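PDB 1KYT: phosphoglycolate phosphatase from Thermoplasma acidophilum, which catalyses the magnesium-dependent dephosphorylation of 2-phosphoglycolate to glycolate and, less efficiently, releases phosphate from inorganic pyrophosphate. Local coordinates for residues 51-56 against 72-77; 189-194 against 202-207. The protein carries 1 engineered substitution. All blocks are in the same frame, centred on the assembly; numbering follows the deposited sequence.

Contact 1: 51-56 against 72-77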
ATOM      1  N   VAL A  51       5.960  12.622  21.625  1.00  8.06           N
ATOM      2  CA  VAL A  51       4.884  13.576  21.403  1.00  8.58           C
ATOM      3  C   VAL A  51       3.511  12.885  21.300  1.00 11.12           C
ATOM      4  O   VAL A  51       2.524  13.342  21.894  1.00  9.21           O
ATOM      5  CB  VAL A  51       5.171  14.437  20.162  1.00  8.70           C
ATOM      6  CG1 VAL A  51       3.934  15.203  19.755  1.00  9.55           C
ATOM      7  CG2 VAL A  51       6.309  15.410  20.478  1.00  6.48           C
ATOM      8  N   VAL A  52       3.427  11.791  20.547  1.00  9.98           N
ATOM      9  CA  VAL A  52       2.153  11.106  20.439  1.00 11.32           C
ATOM     10  C   VAL A  52       1.853  10.402  21.776  1.00 10.54           C
ATOM     11  O   VAL A  52       0.708  10.171  22.117  1.00 10.12           O
ATOM     12  CB  VAL A  52       2.139  10.098  19.251  1.00 11.44           C
ATOM     13  CG1 VAL A  52       2.927   8.847  19.579  1.00 14.71           C
ATOM     14  CG2 VAL A  52       0.705   9.751  18.903  1.00 14.22           C
ATOM     15  N   TYR A  53       2.899  10.073  22.528  1.00  8.87           N
ATOM     16  CA  TYR A  53       2.716   9.432  23.832  1.00 10.83           C
ATOM     17  C   TYR A  53       1.980  10.415  24.741  1.00  9.62           C
ATOM     18  O   TYR A  53       1.066  10.049  25.489  1.00 10.82           O
ATOM     19  CB  TYR A  53       4.090   9.077  24.425  1.00  7.62           C
ATOM     20  CG  TYR A  53       4.092   8.819  25.911  1.00 10.52           C
ATOM     21  CD1 TYR A  53       3.580   7.635  26.437  1.00  9.35           C
ATOM     22  CD2 TYR A  53       4.619   9.758  26.798  1.00  8.90           C
ATOM     23  CE1 TYR A  53       3.597   7.388  27.820  1.00 11.10           C
ATOM     24  CE2 TYR A  53       4.641   9.518  28.177  1.00 10.54           C
ATOM     25  CZ  TYR A  53       4.129   8.331  28.675  1.00  9.09           C
ATOM     26  OH  TYR A  53       4.149   8.091  30.035  1.00 12.46           O
ATOM     27  N   ALA A  54       2.391  11.676  24.658  1.00 11.04           N
ATOM     28  CA  ALA A  54       1.800  12.732  25.446  1.00  8.60           C
ATOM     29  C   ALA A  54       0.328  12.852  25.103  1.00  9.03           C
ATOM     30  O   ALA A  54      -0.491  13.079  25.976  1.00  9.03           O
ATOM     31  CB  ALA A  54       2.524  14.062  25.172  1.00  9.69           C
ATOM     32  N   LEU A  55      -0.016  12.692  23.826  1.00  7.85           N
ATOM     33  CA  LEU A  55      -1.424  12.803  23.454  1.00 10.33           C
ATOM     34  C   LEU A  55      -2.188  11.625  24.020  1.00 10.86           C
ATOM     35  O   LEU A  55      -3.320  11.779  24.474  1.00 10.77           O
ATOM     36  CB  LEU A  55      -1.602  12.838  21.937  1.00  9.10           C
ATOM     37  CG  LEU A  55      -0.954  14.045  21.265  1.00  8.60           C
ATOM     38  CD1 LEU A  55      -1.138  13.933  19.762  1.00 11.21           C
ATOM     39  CD2 LEU A  55      -1.543  15.336  21.807  1.00 11.03           C
ATOM     40  N   LYS A  56      -1.559  10.453  24.011  1.00 12.15           N
ATOM     41  CA  LYS A  56      -2.215   9.245  24.519  1.00  9.59           C
ATOM     42  C   LYS A  56      -2.643   9.400  25.971  1.00 10.06           C
ATOM     43  O   LYS A  56      -3.808   9.159  26.320  1.00 11.62           O
ATOM     44  CB  LYS A  56      -1.293   8.023  24.372  1.00  6.61           C
ATOM     45  CG  LYS A  56      -1.864   6.719  24.982  1.00  7.10           C
ATOM     46  CD  LYS A  56      -1.012   5.502  24.634  1.00  4.45           C
ATOM     47  CE  LYS A  56      -1.481   4.250  25.351  1.00  7.47           C
ATOM     48  NZ  LYS A  56      -2.912   3.870  25.012  1.00 10.74           N
ATOM     49  N   ILE A  72       7.140   3.780  14.388  1.00  8.54           N
ATOM     50  CA  ILE A  72       7.367   3.563  15.815  1.00  8.99           C
ATOM     51  C   ILE A  72       6.033   3.632  16.528  1.00 10.26           C
ATOM     52  O   ILE A  72       5.178   4.466  16.188  1.00  8.01           O
ATOM     53  CB  ILE A  72       8.347   4.607  16.380  1.00 10.52           C
ATOM     54  CG1 ILE A  72       8.748   4.233  17.811  1.00 11.00           C
ATOM     55  CG2 ILE A  72       7.746   5.970  16.281  1.00  6.40           C
ATOM     56  CD1 ILE A  72       9.983   4.989  18.326  1.00 12.80           C
HETATM   57  N   MSE A  73       5.859   2.758  17.518  1.00  7.50           N
HETATM   58  CA  MSE A  73       4.595   2.672  18.232  1.00  9.74           C
HETATM   59  C   MSE A  73       4.738   2.552  19.733  1.00 11.52           C
HETATM   60  O   MSE A  73       5.694   1.954  20.220  1.00 10.87           O
HETATM   61  CB  MSE A  73       3.827   1.453  17.689  1.00 11.74           C
HETATM   62  CG  MSE A  73       2.713   0.905  18.558  1.00 11.41           C
HETATM   63 SE   MSE A  73       1.943  -0.789  17.937  1.00 16.97          SE
HETATM   64  CE  MSE A  73       3.313  -1.866  18.772  1.00 18.57           C
ATOM     65  N   PHE A  74       3.783   3.120  20.463  1.00  8.13           N
ATOM     66  CA  PHE A  74       3.783   3.005  21.914  1.00 11.29           C
ATOM     67  C   PHE A  74       2.636   2.062  22.214  1.00 14.08           C
ATOM     68  O   PHE A  74       1.478   2.332  21.844  1.00 12.78           O
ATOM     69  CB  PHE A  74       3.590   4.363  22.592  1.00 12.22           C
ATOM     70  CG  PHE A  74       3.543   4.285  24.100  1.00 14.97           C
ATOM     71  CD1 PHE A  74       2.356   3.978  24.756  1.00 15.52           C
ATOM     72  CD2 PHE A  74       4.682   4.511  24.851  1.00 13.49           C
ATOM     73  CE1 PHE A  74       2.297   3.902  26.144  1.00 17.36           C
ATOM     74  CE2 PHE A  74       4.641   4.439  26.234  1.00 17.80           C
ATOM     75  CZ  PHE A  74       3.442   4.134  26.887  1.00 16.20           C
ATOM     76  N   ASP A  75       2.979   0.956  22.871  1.00 18.81           N
ATOM     77  CA  ASP A  75       2.064  -0.132  23.210  1.00 25.79           C
ATOM     78  C   ASP A  75       1.099   0.046  24.375  1.00 27.48           C
ATOM     79  O   ASP A  75       1.181   1.000  25.144  1.00 27.95           O
ATOM     80  CB  ASP A  75       2.869  -1.410  23.479  1.00 30.51           C
ATOM     81  CG  ASP A  75       2.507  -2.537  22.541  1.00 34.10           C
ATOM     82  OD1 ASP A  75       1.293  -2.743  22.306  1.00 37.01           O
ATOM     83  OD2 ASP A  75       3.431  -3.224  22.053  1.00 37.79           O
ATOM     84  N   ASN A  76       0.194  -0.923  24.492  1.00 30.55           N
ATOM     85  CA  ASN A  76      -0.809  -0.956  25.543  1.00 31.50           C
ATOM     86  C   ASN A  76      -0.176  -1.456  26.844  1.00 30.56           C
ATOM     87  O   ASN A  76      -0.763  -1.338  27.917  1.00 31.21           O
ATOM     88  CB  ASN A  76      -1.958  -1.890  25.139  1.00 36.37           C
ATOM     89  CG  ASN A  76      -2.744  -1.383  23.937  1.00 38.78           C
ATOM     90  OD1 ASN A  76      -3.449  -0.372  24.015  1.00 39.52           O
ATOM     91  ND2 ASN A  76      -2.629  -2.095  22.816  1.00 41.04           N
ATOM     92  N   ASP A  77       1.023  -2.021  26.732  1.00 28.29           N
ATOM     93  CA  ASP A  77       1.754  -2.543  27.880  1.00 27.13           C
ATOM     94  C   ASP A  77       2.845  -1.548  28.266  1.00 24.06           C
ATOM     95  O   ASP A  77       3.775  -1.881  28.991  1.00 22.90           O
ATOM     96  CB  ASP A  77       2.382  -3.899  27.542  1.00 27.76           C
ATOM     97  CG  ASP A  77       3.488  -3.783  26.518  1.00 29.34           C
ATOM     98  OD1 ASP A  77       3.635  -2.689  25.941  1.00 31.43           O
ATOM     99  OD2 ASP A  77       4.206  -4.776  26.282  1.00 30.81           O
TER
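Tyr53 and Lys56, three residues apart on helix 49-60, reach from one side of the helix to the phenyl ring of Phe74, the last residue of strand 72-74. Tyr53 comes first. Its CG stands anti to the backbone N (chi1 162°), which brings the ring forward although the CB does not point at the strand. Tyr53 CD1 sits over one face of the phenyl ring, toward its rim and 3.4 Å from Phe74 CE2, and Tyr53 CE1 is 3.4 Å from Phe74 CZ. The planes meet at 52°, with centroids 4.8 Å apart, an oblique aromatic pair. One helical turn on, Lys56 runs extended as far as CE and crosses the phenyl ring at about a right angle. Lys56 CD lies 3.7 Å from Phe74 CD1, and Lys56 CE 3.9 Å from Phe74 CE1. Only chi4 is bent, and the ammonium is hydrogen-bonded to the carbonyl oxygens of Ile61 and Gly63, while the methylenes lie against the ring. With an alanine at Phe74, the Tyr53 ring and the Lys56 methylenes would probably lose their shared apolar partner. Val65 of strand 65-67 and Ile80 of strand 80-82 also touch Phe74. Helix against sheet in this way, near the antiparallel edge of the sheet, is the layered alpha/beta packing of the HAD-like hydrolase core.

Contact 2: 189-194 against 202-207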
ATOM      1  N   VAL A 189     -10.606  -1.227   4.522  1.00 12.39           N
ATOM      2  CA  VAL A 189     -11.187  -0.738   5.759  1.00 12.51           C
ATOM      3  C   VAL A 189     -12.349   0.211   5.496  1.00 12.71           C
ATOM      4  O   VAL A 189     -12.640   0.546   4.344  1.00 13.58           O
ATOM      5  CB  VAL A 189     -10.135   0.020   6.565  1.00 11.67           C
ATOM      6  CG1 VAL A 189      -9.014  -0.912   6.965  1.00 12.80           C
ATOM      7  CG2 VAL A 189      -9.573   1.172   5.705  1.00 11.14           C
ATOM      8  N   ARG A 190     -13.014   0.636   6.567  1.00 12.24           N
ATOM      9  CA  ARG A 190     -14.103   1.597   6.450  1.00 11.69           C
ATOM     10  C   ARG A 190     -13.384   2.949   6.436  1.00 12.21           C
ATOM     11  O   ARG A 190     -12.355   3.116   7.093  1.00 11.64           O
ATOM     12  CB  ARG A 190     -15.051   1.519   7.644  1.00 13.62           C
ATOM     13  CG  ARG A 190     -16.423   2.108   7.358  1.00 15.03           C
ATOM     14  CD  ARG A 190     -17.216   1.210   6.412  1.00 18.58           C
ATOM     15  NE  ARG A 190     -17.507  -0.092   7.015  1.00 19.21           N
ATOM     16  CZ  ARG A 190     -18.404  -0.286   7.978  1.00 20.63           C
ATOM     17  NH1 ARG A 190     -19.103   0.733   8.445  1.00 21.36           N
ATOM     18  NH2 ARG A 190     -18.586  -1.494   8.492  1.00 21.55           N
ATOM     19  N   LYS A 191     -13.936   3.909   5.699  1.00 12.00           N
ATOM     20  CA  LYS A 191     -13.302   5.215   5.542  1.00 10.85           C
ATOM     21  C   LYS A 191     -14.206   6.417   5.743  1.00 13.48           C
ATOM     22  O   LYS A 191     -15.364   6.415   5.314  1.00 11.47           O
ATOM     23  CB  LYS A 191     -12.714   5.302   4.135  1.00 12.42           C
ATOM     24  CG  LYS A 191     -11.712   4.223   3.796  1.00 10.99           C
ATOM     25  CD  LYS A 191     -11.431   4.228   2.304  1.00 17.27           C
ATOM     26  CE  LYS A 191     -11.829   2.931   1.667  1.00 18.44           C
ATOM     27  NZ  LYS A 191     -10.895   1.857   2.071  1.00 21.90           N
ATOM     28  N   ALA A 192     -13.655   7.459   6.356  1.00 13.93           N
ATOM     29  CA  ALA A 192     -14.382   8.701   6.578  1.00 12.99           C
ATOM     30  C   ALA A 192     -13.376   9.830   6.477  1.00 14.73           C
ATOM     31  O   ALA A 192     -12.196   9.648   6.795  1.00 13.12           O
ATOM     32  CB  ALA A 192     -15.050   8.705   7.942  1.00 13.85           C
ATOM     33  N   CYS A 193     -13.836  10.987   6.016  1.00 12.25           N
ATOM     34  CA  CYS A 193     -12.964  12.147   5.864  1.00 10.57           C
ATOM     35  C   CYS A 193     -13.701  13.462   6.121  1.00 10.04           C
ATOM     36  O   CYS A 193     -14.926  13.492   6.189  1.00 12.17           O
ATOM     37  CB  CYS A 193     -12.371  12.157   4.455  1.00 10.97           C
ATOM     38  SG  CYS A 193     -13.593  12.362   3.158  1.00 12.90           S
ATOM     39  N   PRO A 194     -12.955  14.566   6.294  1.00  8.88           N
ATOM     40  CA  PRO A 194     -13.549  15.888   6.545  1.00 10.28           C
ATOM     41  C   PRO A 194     -13.978  16.599   5.257  1.00 12.59           C
ATOM     42  O   PRO A 194     -13.662  16.149   4.147  1.00 11.62           O
ATOM     43  CB  PRO A 194     -12.443  16.626   7.287  1.00  9.86           C
ATOM     44  CG  PRO A 194     -11.181  16.078   6.622  1.00  6.95           C
ATOM     45  CD  PRO A 194     -11.499  14.579   6.543  1.00  8.20           C
ATOM     46  N   LYS A 202     -11.994  11.784  -0.721  1.00 10.58           N
ATOM     47  CA  LYS A 202     -13.452  11.807  -0.630  1.00 10.11           C
ATOM     48  C   LYS A 202     -14.050  10.715  -1.527  1.00  9.40           C
ATOM     49  O   LYS A 202     -14.966  10.006  -1.133  1.00 11.55           O
ATOM     50  CB  LYS A 202     -13.996  13.165  -1.072  1.00  9.00           C
ATOM     51  CG  LYS A 202     -13.678  14.321  -0.142  1.00 10.50           C
ATOM     52  CD  LYS A 202     -14.336  15.583  -0.665  1.00 13.30           C
ATOM     53  CE  LYS A 202     -14.046  16.784   0.220  1.00 16.51           C
ATOM     54  NZ  LYS A 202     -14.936  17.905  -0.137  1.00 18.16           N
ATOM     55  N   ALA A 203     -13.505  10.585  -2.725  1.00 10.15           N
ATOM     56  CA  ALA A 203     -13.973   9.618  -3.720  1.00 10.23           C
ATOM     57  C   ALA A 203     -14.068   8.180  -3.229  1.00 11.35           C
ATOM     58  O   ALA A 203     -14.952   7.435  -3.658  1.00 12.21           O
ATOM     59  CB  ALA A 203     -13.073   9.676  -4.942  1.00  7.27           C
ATOM     60  N   VAL A 204     -13.146   7.773  -2.362  1.00 12.55           N
ATOM     61  CA  VAL A 204     -13.152   6.408  -1.840  1.00 12.64           C
ATOM     62  C   VAL A 204     -13.683   6.287  -0.400  1.00 13.17           C
ATOM     63  O   VAL A 204     -13.751   5.190   0.147  1.00 15.89           O
ATOM     64  CB  VAL A 204     -11.726   5.784  -1.909  1.00 13.37           C
ATOM     65  CG1 VAL A 204     -11.243   5.759  -3.352  1.00 11.27           C
ATOM     66  CG2 VAL A 204     -10.756   6.579  -1.053  1.00 12.30           C
ATOM     67  N   SER A 205     -14.082   7.403   0.207  1.00 13.20           N
ATOM     68  CA  SER A 205     -14.589   7.383   1.583  1.00 11.37           C
ATOM     69  C   SER A 205     -16.035   6.904   1.652  1.00 12.99           C
ATOM     70  O   SER A 205     -16.803   7.130   0.719  1.00 15.18           O
ATOM     71  CB  SER A 205     -14.497   8.790   2.209  1.00 14.51           C
ATOM     72  OG  SER A 205     -13.146   9.223   2.358  1.00 13.26           O
ATOM     73  N   ASP A 206     -16.390   6.236   2.750  1.00 11.20           N
ATOM     74  CA  ASP A 206     -17.755   5.746   2.974  1.00 14.08           C
ATOM     75  C   ASP A 206     -18.603   6.879   3.509  1.00 11.93           C
ATOM     76  O   ASP A 206     -19.812   6.860   3.385  1.00 15.78           O
ATOM     77  CB  ASP A 206     -17.790   4.608   3.995  1.00 11.49           C
ATOM     78  CG  ASP A 206     -17.185   3.336   3.462  1.00 17.27           C
ATOM     79  OD1 ASP A 206     -17.738   2.782   2.490  1.00 19.00           O
ATOM     80  OD2 ASP A 206     -16.151   2.894   4.002  1.00 16.64           O
ATOM     81  N   PHE A 207     -17.958   7.853   4.132  1.00 11.47           N
ATOM     82  CA  PHE A 207     -18.672   8.995   4.673  1.00 12.98           C
ATOM     83  C   PHE A 207     -17.794  10.241   4.578  1.00 12.60           C
ATOM     84  O   PHE A 207     -16.639  10.250   5.007  1.00 12.93           O
ATOM     85  CB  PHE A 207     -19.078   8.738   6.142  1.00 14.10           C
ATOM     86  CG  PHE A 207     -19.874   9.868   6.766  1.00 15.61           C
ATOM     87  CD1 PHE A 207     -21.172  10.132   6.360  1.00 16.06           C
ATOM     88  CD2 PHE A 207     -19.306  10.686   7.736  1.00 14.62           C
ATOM     89  CE1 PHE A 207     -21.898  11.198   6.904  1.00 17.26           C
ATOM     90  CE2 PHE A 207     -20.017  11.751   8.286  1.00 16.61           C
ATOM     91  CZ  PHE A 207     -21.320  12.013   7.870  1.00 16.05           C
TER
HETATM   92  O   HOH W   1     -14.768   1.110   2.586  1.00 26.26           O
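Strands 190-193 and 207-208 run parallel, joined through helix 199-204 in a beta-alpha-beta unit of the HAD-like core, with Ala192 bridged to Phe207 and their CA atoms 4.7 Å apart. Lys191 O takes two backbone donors, Phe207 N in the carbonyl plane and Asp206 N, 2.8 Å away, from above that plane. Cys193 N closes the ladder on Phe207 O. On the face carrying Ala192 and Phe207, the alanine CB and phenylalanine CB approach each other, and the phenylalanine ring stacks on His223. The CB atoms of Lys191 and Cys193 point toward 202-207. The bent chain of Lys191 passes Val204 O, 3.3 Å from its CD, and its NZ donates hydrogen bonds to Val189 O and Phe185 O. Cys193 SG takes the position between backbone N and carbonyl carbon (chi1 64°), where it meets Lys202 CG at 3.8 Å. The ammonium of Lys202 is hydrogen-bonded to Ala195 O. Arg190 and Asp206 cross at about a right angle, their guanidinium and carboxylate planes 87° apart; Arg190 CD comes within 3.1 Å of Asp206 OD2, while its NE salt-bridges to Asp170. Two donors hold that carboxylate oxygen: Lys191 N, along the anti lone pair in a bond of 160°, and a water that also donates to Val189 O and lies 2.7 Å from Asp206 OD2.

Contacts 1 and 2 reach the same mixed sheet from opposite sides of the chain's centre, their centres 25 Å apart and their nearest atoms about 16 Å apart. Contact 1 rests on the antiparallel side, where strand 72-74 is next to the edge strand 80-82; contact 2 joins the last two parallel strands at the other edge. Between them lie strand 7-11, which ends in the nucleophile Asp11, and strand 172-175, followed closely by the magnesium ligand Asp177. Contact 1 is remote from these sites, whereas the side chain of Pro194 in contact 2 is about 4 Å from that of Asp177. A bound calcium ion lies about 5 Å from the Asp206 side chain.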